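Local coordinates for acetylcholine-binding protein (Bulinus truncatus, PDB 2BJ0), which probably binds acetylcholine as a pentamer related to the extracellular ligand-binding domain of nicotinic acetylcholine receptors, at residues 32-37 with 162-167; 168-173 with 198-203. One frame throughout, in Å; residues are numbered along the deposited sequence.

Contact 1: residues 32-37 with 162-167; sequences KLMNIV and AEYFDS
Met34 O takes the one direct backbone hydrogen bond between strand 32-37 and the loop 162-167, from Asp166 N at 3.1 Å, while one residue earlier Leu33 O reaches the loop through water. The joint coincides with a classic beta bulge, in which Met34 and Asn35 both face Val49 of the neighbouring strand. The same Met34 carbonyl also receives a CA-H...O contact from Phe165 CA at 3.5 Å. Where strand and loop draw apart, water 1 donates to Leu33 O and accepts from Tyr164 N, a bridge with 2.7 Å on each side. Ala162 to Phe165 form a type I beta turn, closed by Phe165 N bonding to Ala162 O. In the immunoglobulin-like sandwich of this family, strand 25-40 pairs with strand 45-57, and the loop leading from strand 149-153 to strand 170-183 runs beside it, only 16° from its direction. With CG anti to the backbone N (chi1 -175°), the Phe165 ring lies alongside Leu33 and crosses Ile36 at a slant. Its CE2 packs 3.8 Å from Ile36 CG1, which lies at the ring's edge, and CD2 meets Leu33 CG at 4.0 Å; Leu172 touches the same ring. Met34 turns at chi2 (-64°) to bring SD to the edge of the Tyr164 ring in a Met-aromatic contact, 3.7 Å from Tyr164 CB. Lys32 lays CD obliquely against CD2 of that ring, then ends in a salt bridge: NZ meets Glu163 OE1 at 2.7 Å, on the anti side of the carboxylate. Glu156 and the carbonyl of Asn160 also bind NZ, so two carboxylates probably offset the charge of this buried lysine. Tyr164 OH accepts a hydrogen bond from Ser185 N of a neighbouring subunit.

Contact 2: residues 168-173 with 198-203; sequences PKFDLL and FAFRKK
Phe170 and Phe200 pack in an offset edge-to-face pair, the edge of Phe200 turned to the face of Phe170 with planes at 75°; Phe200 CE2 comes within 3.7 Å of Phe170 CD1. Leu172 follows on the same face as Phe200, with CD1 3.9 Å from Phe198 CD2. Between the antiparallel strands, Asp171 and Arg201 form a hydrogen-bonded pair, N to O both ways, and Leu173 N adds a bond to Ala199 O at 2.8 Å.

The other face is polar and looser. There Asp171 is shared by two cations. Arg201 NE makes a salt bridge to OD2 through a nearly straight bond (168°), 3.2 Å long and in the guanidinium plane, while Leu173 CD2 covers the centre of one guanidinium face; Glu130 O holds NH1. Lys203 NZ forms a salt bridge to Asp171 OD1 at 3.3 Å, whose hydrogen bond is weak, and a water donates to Phe170 O and weakly accepts from Lys203 NZ.

Strands 170-183 and 190-202 are the two arms of a hairpin. The second arm continues the sheet to strand 133-141, and Phe170, Phe198 and Phe200 all touch Ile36 of strand 25-40.

How the contacts relate
The loop 162-167 runs directly into 168-173, and the two contacts are centred 10 Å apart. They meet partly through apolar side chains: Ile36 CD1 packs 3.3 Å from Phe200 CG, and Ala162 CB 3.4 Å from Leu172 CD2. Both are partly buried, contact 1 centred about 15 Å and contact 2 about 22 Å from the chain's centre. Contact 2 joins two strands of one sheet by regular backbone bonds, whereas contact 1 sets a loop against a strand of the other sheet, with water filling in for part of the pairing. The charged pair of contact 1 joins buried Lys32 to exposed Glu163 by the subunit interface; that of contact 2 lies farther out.

Contact 1: residues 32-37 with 162-167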
ATOM      1  N   LYS A  32      -9.863  15.484  18.869  1.00 27.25           N
ATOM      2  CA  LYS A  32      -9.111  15.159  20.053  1.00 27.17           C
ATOM      3  C   LYS A  32      -7.643  15.103  19.649  1.00 27.11           C
ATOM      4  O   LYS A  32      -7.237  14.211  18.879  1.00 26.54           O
ATOM      5  CB  LYS A  32      -9.542  13.796  20.623  1.00 27.42           C
ATOM      6  CG  LYS A  32     -11.015  13.708  21.060  1.00 28.96           C
ATOM      7  CD  LYS A  32     -11.183  14.370  22.423  1.00 31.70           C
ATOM      8  CE  LYS A  32     -12.589  14.828  22.604  1.00 35.16           C
ATOM      9  NZ  LYS A  32     -12.763  15.520  23.912  1.00 35.58           N
ATOM     10  N   LEU A  33      -6.842  16.034  20.168  1.00 26.33           N
ATOM     11  CA  LEU A  33      -5.412  15.976  19.975  1.00 26.69           C
ATOM     12  C   LEU A  33      -4.860  15.026  21.029  1.00 26.70           C
ATOM     13  O   LEU A  33      -4.919  15.332  22.204  1.00 26.87           O
ATOM     14  CB  LEU A  33      -4.756  17.373  20.020  1.00 26.50           C
ATOM     15  CG  LEU A  33      -3.233  17.467  19.826  1.00 28.42           C
ATOM     16  CD1 LEU A  33      -2.825  16.935  18.448  1.00 27.93           C
ATOM     17  CD2 LEU A  33      -2.717  18.896  19.976  1.00 28.13           C
ATOM     18  N   MET A  34      -4.370  13.861  20.579  1.00 25.33           N
ATOM     19  CA  MET A  34      -3.958  12.769  21.470  1.00 24.27           C
ATOM     20  C   MET A  34      -2.492  12.802  21.880  1.00 24.02           C
ATOM     21  O   MET A  34      -2.137  12.427  23.009  1.00 23.30           O
ATOM     22  CB  MET A  34      -4.252  11.416  20.809  1.00 24.23           C
ATOM     23  CG  MET A  34      -5.695  11.243  20.357  1.00 25.71           C
ATOM     24  SD  MET A  34      -6.870  11.246  21.723  1.00 29.77           S
ATOM     25  CE  MET A  34      -6.421   9.727  22.563  1.00 27.24           C
ATOM     26  N   ASN A  35      -1.646  13.212  20.948  1.00 24.16           N
ATOM     27  CA  ASN A  35      -0.237  13.165  21.158  1.00 24.23           C
ATOM     28  C   ASN A  35       0.466  14.036  20.083  1.00 24.52           C
ATOM     29  O   ASN A  35      -0.068  14.228  19.002  1.00 24.66           O
ATOM     30  CB  ASN A  35       0.246  11.728  21.046  1.00 24.94           C
ATOM     31  CG  ASN A  35       1.565  11.451  21.712  1.00 26.78           C
ATOM     32  OD1 ASN A  35       2.244  12.365  22.176  1.00 27.23           O
ATOM     33  ND2 ASN A  35       1.940  10.176  21.783  1.00 29.64           N
ATOM     34  N   ILE A  36       1.618  14.532  20.398  1.00 25.01           N
ATOM     35  CA  ILE A  36       2.487  15.226  19.445  1.00 25.18           C
ATOM     36  C   ILE A  36       3.630  14.260  19.363  1.00 25.80           C
ATOM     37  O   ILE A  36       4.377  14.125  20.325  1.00 26.70           O
ATOM     38  CB  ILE A  36       2.939  16.591  19.912  1.00 24.98           C
ATOM     39  CG1 ILE A  36       1.776  17.598  19.892  1.00 26.13           C
ATOM     40  CG2 ILE A  36       4.083  17.085  19.045  1.00 26.85           C
ATOM     41  CD1 ILE A  36       2.167  18.971  20.393  1.00 27.82           C
ATOM     42  N   VAL A  37       3.782  13.553  18.232  1.00 26.09           N
ATOM     43  CA  VAL A  37       4.806  12.466  18.134  1.00 26.00           C
ATOM     44  C   VAL A  37       6.152  12.840  17.498  1.00 27.75           C
ATOM     45  O   VAL A  37       7.131  12.102  17.658  1.00 27.62           O
ATOM     46  CB  VAL A  37       4.186  11.211  17.494  1.00 25.22           C
ATOM     47  CG1 VAL A  37       3.144  10.616  18.421  1.00 24.54           C
ATOM     48  CG2 VAL A  37       3.571  11.537  16.148  1.00 24.56           C
ATOM     49  N   ALA A 162      -7.995  19.066  23.980  1.00 33.66           N
ATOM     50  CA  ALA A 162      -6.884  18.533  24.796  1.00 33.76           C
ATOM     51  C   ALA A 162      -7.238  17.458  25.834  1.00 34.21           C
ATOM     52  O   ALA A 162      -6.349  16.930  26.507  1.00 34.36           O
ATOM     53  CB  ALA A 162      -6.128  19.663  25.457  1.00 34.37           C
ATOM     54  N   GLU A 163      -8.509  17.082  25.915  1.00 34.26           N
ATOM     55  CA  GLU A 163      -8.993  16.195  26.952  1.00 34.77           C
ATOM     56  C   GLU A 163      -8.128  14.933  27.163  1.00 34.92           C
ATOM     57  O   GLU A 163      -7.813  14.578  28.305  1.00 34.77           O
ATOM     58  CB  GLU A 163     -10.447  15.802  26.676  1.00 34.56           C
ATOM     59  CG  GLU A 163     -11.142  15.240  27.911  1.00 35.63           C
ATOM     60  CD  GLU A 163     -12.567  14.795  27.660  1.00 36.94           C
ATOM     61  OE1 GLU A 163     -13.151  15.114  26.600  1.00 41.09           O
ATOM     62  OE2 GLU A 163     -13.121  14.109  28.546  1.00 43.13           O
ATOM     63  N   TYR A 164      -7.757  14.253  26.073  1.00 34.27           N
ATOM     64  CA  TYR A 164      -7.025  12.983  26.195  1.00 33.59           C
ATOM     65  C   TYR A 164      -5.527  13.090  25.900  1.00 33.09           C
ATOM     66  O   TYR A 164      -4.840  12.073  25.756  1.00 32.73           O
ATOM     67  CB  TYR A 164      -7.635  11.927  25.271  1.00 34.33           C
ATOM     68  CG  TYR A 164      -9.095  11.617  25.487  1.00 35.03           C
ATOM     69  CD1 TYR A 164      -9.590  11.310  26.754  1.00 36.66           C
ATOM     70  CD2 TYR A 164      -9.978  11.590  24.416  1.00 36.28           C
ATOM     71  CE1 TYR A 164     -10.943  11.003  26.937  1.00 36.85           C
ATOM     72  CE2 TYR A 164     -11.322  11.293  24.592  1.00 36.81           C
ATOM     73  CZ  TYR A 164     -11.789  11.007  25.852  1.00 35.66           C
ATOM     74  OH  TYR A 164     -13.105  10.694  26.022  1.00 37.36           O
ATOM     75  N   PHE A 165      -5.006  14.312  25.812  1.00 32.40           N
ATOM     76  CA  PHE A 165      -3.620  14.511  25.429  1.00 31.72           C
ATOM     77  C   PHE A 165      -2.653  13.874  26.446  1.00 32.48           C
ATOM     78  O   PHE A 165      -2.844  14.015  27.656  1.00 32.14           O
ATOM     79  CB  PHE A 165      -3.324  16.004  25.238  1.00 30.63           C
ATOM     80  CG  PHE A 165      -1.946  16.275  24.733  1.00 29.10           C
ATOM     81  CD1 PHE A 165      -0.872  16.398  25.620  1.00 29.13           C
ATOM     82  CD2 PHE A 165      -1.700  16.354  23.368  1.00 28.91           C
ATOM     83  CE1 PHE A 165       0.426  16.610  25.149  1.00 26.76           C
ATOM     84  CE2 PHE A 165      -0.402  16.576  22.884  1.00 27.88           C
ATOM     85  CZ  PHE A 165       0.657  16.721  23.774  1.00 27.12           C
ATOM     86  N   ASP A 166      -1.610  13.193  25.960  1.00 33.22           N
ATOM     87  CA  ASP A 166      -0.642  12.536  26.838  1.00 34.20           C
ATOM     88  C   ASP A 166       0.665  12.439  26.073  1.00 33.82           C
ATOM     89  O   ASP A 166       0.709  11.798  25.024  1.00 34.44           O
ATOM     90  CB  ASP A 166      -1.168  11.127  27.191  1.00 35.70           C
ATOM     91  CG  ASP A 166      -0.458  10.473  28.395  1.00 40.07           C
ATOM     92  OD1 ASP A 166       0.516  11.033  28.975  1.00 43.02           O
ATOM     93  OD2 ASP A 166      -0.848   9.355  28.839  1.00 45.87           O
ATOM     94  N   SER A 167       1.726  13.070  26.579  1.00 32.62           N
ATOM     95  CA  SER A 167       3.062  12.897  26.019  1.00 32.24           C
ATOM     96  C   SER A 167       4.120  12.983  27.118  1.00 31.87           C
ATOM     97  O   SER A 167       3.998  13.842  27.976  1.00 32.02           O
ATOM     98  CB  SER A 167       3.327  13.979  24.966  1.00 32.77           C
ATOM     99  OG  SER A 167       4.707  14.061  24.636  1.00 32.74           O
TER
HETATM  100  O   HOH W   1      -7.329  15.002  23.479  1.00 24.34           O
HETATM  101  O   HOH W   2      -3.357  10.135  24.580  1.00 35.92           O

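Contact 2: residues 168-173 with 198-203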
ATOM      1  N   PRO A 168       5.133  12.110  27.117  1.00 31.23           N
ATOM      2  CA  PRO A 168       6.285  12.294  27.995  1.00 31.41           C
ATOM      3  C   PRO A 168       7.235  13.375  27.502  1.00 31.92           C
ATOM      4  O   PRO A 168       8.068  13.839  28.271  1.00 32.76           O
ATOM      5  CB  PRO A 168       6.972  10.924  27.982  1.00 31.60           C
ATOM      6  CG  PRO A 168       6.625  10.336  26.663  1.00 31.02           C
ATOM      7  CD  PRO A 168       5.246  10.861  26.341  1.00 31.30           C
ATOM      8  N   LYS A 169       7.067  13.817  26.254  1.00 31.50           N
ATOM      9  CA  LYS A 169       7.979  14.752  25.612  1.00 31.17           C
ATOM     10  C   LYS A 169       7.487  16.212  25.519  1.00 30.57           C
ATOM     11  O   LYS A 169       8.305  17.142  25.476  1.00 29.99           O
ATOM     12  CB  LYS A 169       8.264  14.251  24.211  1.00 31.43           C
ATOM     13  CG  LYS A 169       9.231  13.076  24.173  1.00 34.07           C
ATOM     14  CD  LYS A 169      10.606  13.649  23.916  1.00 40.22           C
ATOM     15  CE  LYS A 169      11.588  13.186  24.933  1.00 42.43           C
ATOM     16  NZ  LYS A 169      12.935  13.679  24.520  1.00 45.86           N
ATOM     17  N   PHE A 170       6.173  16.418  25.428  1.00 30.08           N
ATOM     18  CA  PHE A 170       5.645  17.781  25.224  1.00 29.88           C
ATOM     19  C   PHE A 170       4.527  18.147  26.171  1.00 30.58           C
ATOM     20  O   PHE A 170       3.767  17.281  26.567  1.00 30.94           O
ATOM     21  CB  PHE A 170       5.147  17.945  23.776  1.00 29.72           C
ATOM     22  CG  PHE A 170       6.171  17.567  22.739  1.00 29.84           C
ATOM     23  CD1 PHE A 170       7.210  18.441  22.412  1.00 29.96           C
ATOM     24  CD2 PHE A 170       6.118  16.326  22.112  1.00 29.14           C
ATOM     25  CE1 PHE A 170       8.187  18.076  21.465  1.00 29.19           C
ATOM     26  CE2 PHE A 170       7.080  15.958  21.152  1.00 27.72           C
ATOM     27  CZ  PHE A 170       8.113  16.817  20.845  1.00 28.05           C
ATOM     28  N   ASP A 171       4.423  19.440  26.517  1.00 30.90           N
ATOM     29  CA  ASP A 171       3.292  19.996  27.271  1.00 31.78           C
ATOM     30  C   ASP A 171       2.370  20.650  26.256  1.00 31.40           C
ATOM     31  O   ASP A 171       2.811  21.518  25.523  1.00 31.90           O
ATOM     32  CB  ASP A 171       3.740  21.148  28.205  1.00 31.78           C
ATOM     33  CG  ASP A 171       4.448  20.681  29.460  1.00 35.23           C
ATOM     34  OD1 ASP A 171       4.015  19.681  30.087  1.00 38.11           O
ATOM     35  OD2 ASP A 171       5.468  21.276  29.904  1.00 36.76           O
ATOM     36  N   LEU A 172       1.100  20.269  26.216  1.00 31.11           N
ATOM     37  CA  LEU A 172       0.154  20.996  25.414  1.00 31.72           C
ATOM     38  C   LEU A 172      -0.396  22.178  26.223  1.00 32.76           C
ATOM     39  O   LEU A 172      -1.072  21.978  27.224  1.00 33.28           O
ATOM     40  CB  LEU A 172      -0.997  20.088  25.008  1.00 31.29           C
ATOM     41  CG  LEU A 172      -2.096  20.652  24.121  1.00 29.55           C
ATOM     42  CD1 LEU A 172      -1.551  21.155  22.784  1.00 29.80           C
ATOM     43  CD2 LEU A 172      -3.100  19.543  23.902  1.00 30.58           C
ATOM     44  N   LEU A 173      -0.148  23.389  25.763  1.00 33.63           N
ATOM     45  CA  LEU A 173      -0.567  24.589  26.513  1.00 34.76           C
ATOM     46  C   LEU A 173      -2.025  24.952  26.307  1.00 35.78           C
ATOM     47  O   LEU A 173      -2.716  25.256  27.267  1.00 37.46           O
ATOM     48  CB  LEU A 173       0.352  25.792  26.194  1.00 34.29           C
ATOM     49  CG  LEU A 173       1.833  25.458  26.447  1.00 34.71           C
ATOM     50  CD1 LEU A 173       2.780  26.525  25.924  1.00 34.78           C
ATOM     51  CD2 LEU A 173       2.100  25.156  27.909  1.00 34.65           C
ATOM     52  N   PHE A 198      -3.183  25.196  18.204  1.00 28.74           N
ATOM     53  CA  PHE A 198      -2.693  24.751  19.481  1.00 28.37           C
ATOM     54  C   PHE A 198      -1.313  25.322  19.761  1.00 28.44           C
ATOM     55  O   PHE A 198      -0.589  25.715  18.836  1.00 28.06           O
ATOM     56  CB  PHE A 198      -2.773  23.212  19.637  1.00 28.15           C
ATOM     57  CG  PHE A 198      -1.879  22.441  18.695  1.00 29.12           C
ATOM     58  CD1 PHE A 198      -2.311  22.119  17.416  1.00 29.37           C
ATOM     59  CD2 PHE A 198      -0.614  22.028  19.104  1.00 27.08           C
ATOM     60  CE1 PHE A 198      -1.468  21.396  16.552  1.00 31.54           C
ATOM     61  CE2 PHE A 198       0.243  21.299  18.233  1.00 27.83           C
ATOM     62  CZ  PHE A 198      -0.194  20.999  16.978  1.00 27.93           C
ATOM     63  N   ALA A 199      -0.992  25.443  21.050  1.00 28.56           N
ATOM     64  CA  ALA A 199       0.320  25.836  21.492  1.00 28.45           C
ATOM     65  C   ALA A 199       0.905  24.705  22.305  1.00 28.28           C
ATOM     66  O   ALA A 199       0.222  24.110  23.113  1.00 28.43           O
ATOM     67  CB  ALA A 199       0.230  27.104  22.356  1.00 28.59           C
ATOM     68  N   PHE A 200       2.176  24.408  22.084  1.00 28.88           N
ATOM     69  CA  PHE A 200       2.854  23.367  22.835  1.00 29.32           C
ATOM     70  C   PHE A 200       4.324  23.719  23.061  1.00 29.61           C
ATOM     71  O   PHE A 200       4.886  24.523  22.335  1.00 28.89           O
ATOM     72  CB  PHE A 200       2.720  22.011  22.101  1.00 29.65           C
ATOM     73  CG  PHE A 200       3.670  21.830  20.933  1.00 28.74           C
ATOM     74  CD1 PHE A 200       3.453  22.487  19.732  1.00 30.05           C
ATOM     75  CD2 PHE A 200       4.749  20.955  21.031  1.00 31.19           C
ATOM     76  CE1 PHE A 200       4.326  22.309  18.666  1.00 31.30           C
ATOM     77  CE2 PHE A 200       5.613  20.761  19.972  1.00 30.14           C
ATOM     78  CZ  PHE A 200       5.408  21.437  18.793  1.00 29.81           C
ATOM     79  N   ARG A 201       4.966  23.077  24.028  1.00 30.87           N
ATOM     80  CA  ARG A 201       6.376  23.322  24.276  1.00 32.98           C
ATOM     81  C   ARG A 201       7.077  22.014  24.662  1.00 33.23           C
ATOM     82  O   ARG A 201       6.409  21.051  24.970  1.00 32.77           O
ATOM     83  CB  ARG A 201       6.533  24.398  25.366  1.00 32.87           C
ATOM     84  CG  ARG A 201       5.940  23.992  26.713  1.00 34.55           C
ATOM     85  CD  ARG A 201       6.375  24.843  27.914  1.00 36.39           C
ATOM     86  NE  ARG A 201       5.763  24.328  29.142  1.00 42.06           N
ATOM     87  CZ  ARG A 201       5.207  25.091  30.080  1.00 44.96           C
ATOM     88  NH1 ARG A 201       5.168  26.413  29.936  1.00 45.53           N
ATOM     89  NH2 ARG A 201       4.660  24.530  31.149  1.00 46.02           N
ATOM     90  N   LYS A 202       8.412  21.964  24.599  1.00 34.79           N
ATOM     91  CA  LYS A 202       9.161  20.797  25.088  1.00 36.51           C
ATOM     92  C   LYS A 202       9.089  20.728  26.631  1.00 37.19           C
ATOM     93  O   LYS A 202       9.008  21.763  27.279  1.00 37.69           O
ATOM     94  CB  LYS A 202      10.618  20.840  24.606  1.00 36.20           C
ATOM     95  CG  LYS A 202      10.755  20.913  23.088  1.00 36.91           C
ATOM     96  CD  LYS A 202      12.176  21.152  22.621  1.00 38.87           C
ATOM     97  CE  LYS A 202      12.749  19.895  21.954  1.00 44.64           C
ATOM     98  NZ  LYS A 202      13.868  20.166  20.952  1.00 48.02           N
ATOM     99  N   LYS A 203       9.101  19.532  27.217  1.00 37.94           N
ATOM    100  CA  LYS A 203       9.106  19.405  28.688  1.00 38.57           C
ATOM    101  C   LYS A 203      10.483  19.726  29.261  1.00 39.44           C
ATOM    102  O   LYS A 203      11.494  19.581  28.559  1.00 41.03           O
ATOM    103  CB  LYS A 203       8.704  18.007  29.140  1.00 38.84           C
ATOM    104  CG  LYS A 203       7.291  17.667  28.846  1.00 38.75           C
ATOM    105  CD  LYS A 203       6.791  16.588  29.762  1.00 41.62           C
ATOM    106  CE  LYS A 203       5.304  16.403  29.513  1.00 42.67           C
ATOM    107  NZ  LYS A 203       4.509  16.530  30.746  1.00 45.42           N
TER
HETATM  108  O   HOH W   3       1.946  16.370  28.474  1.00 43.51           O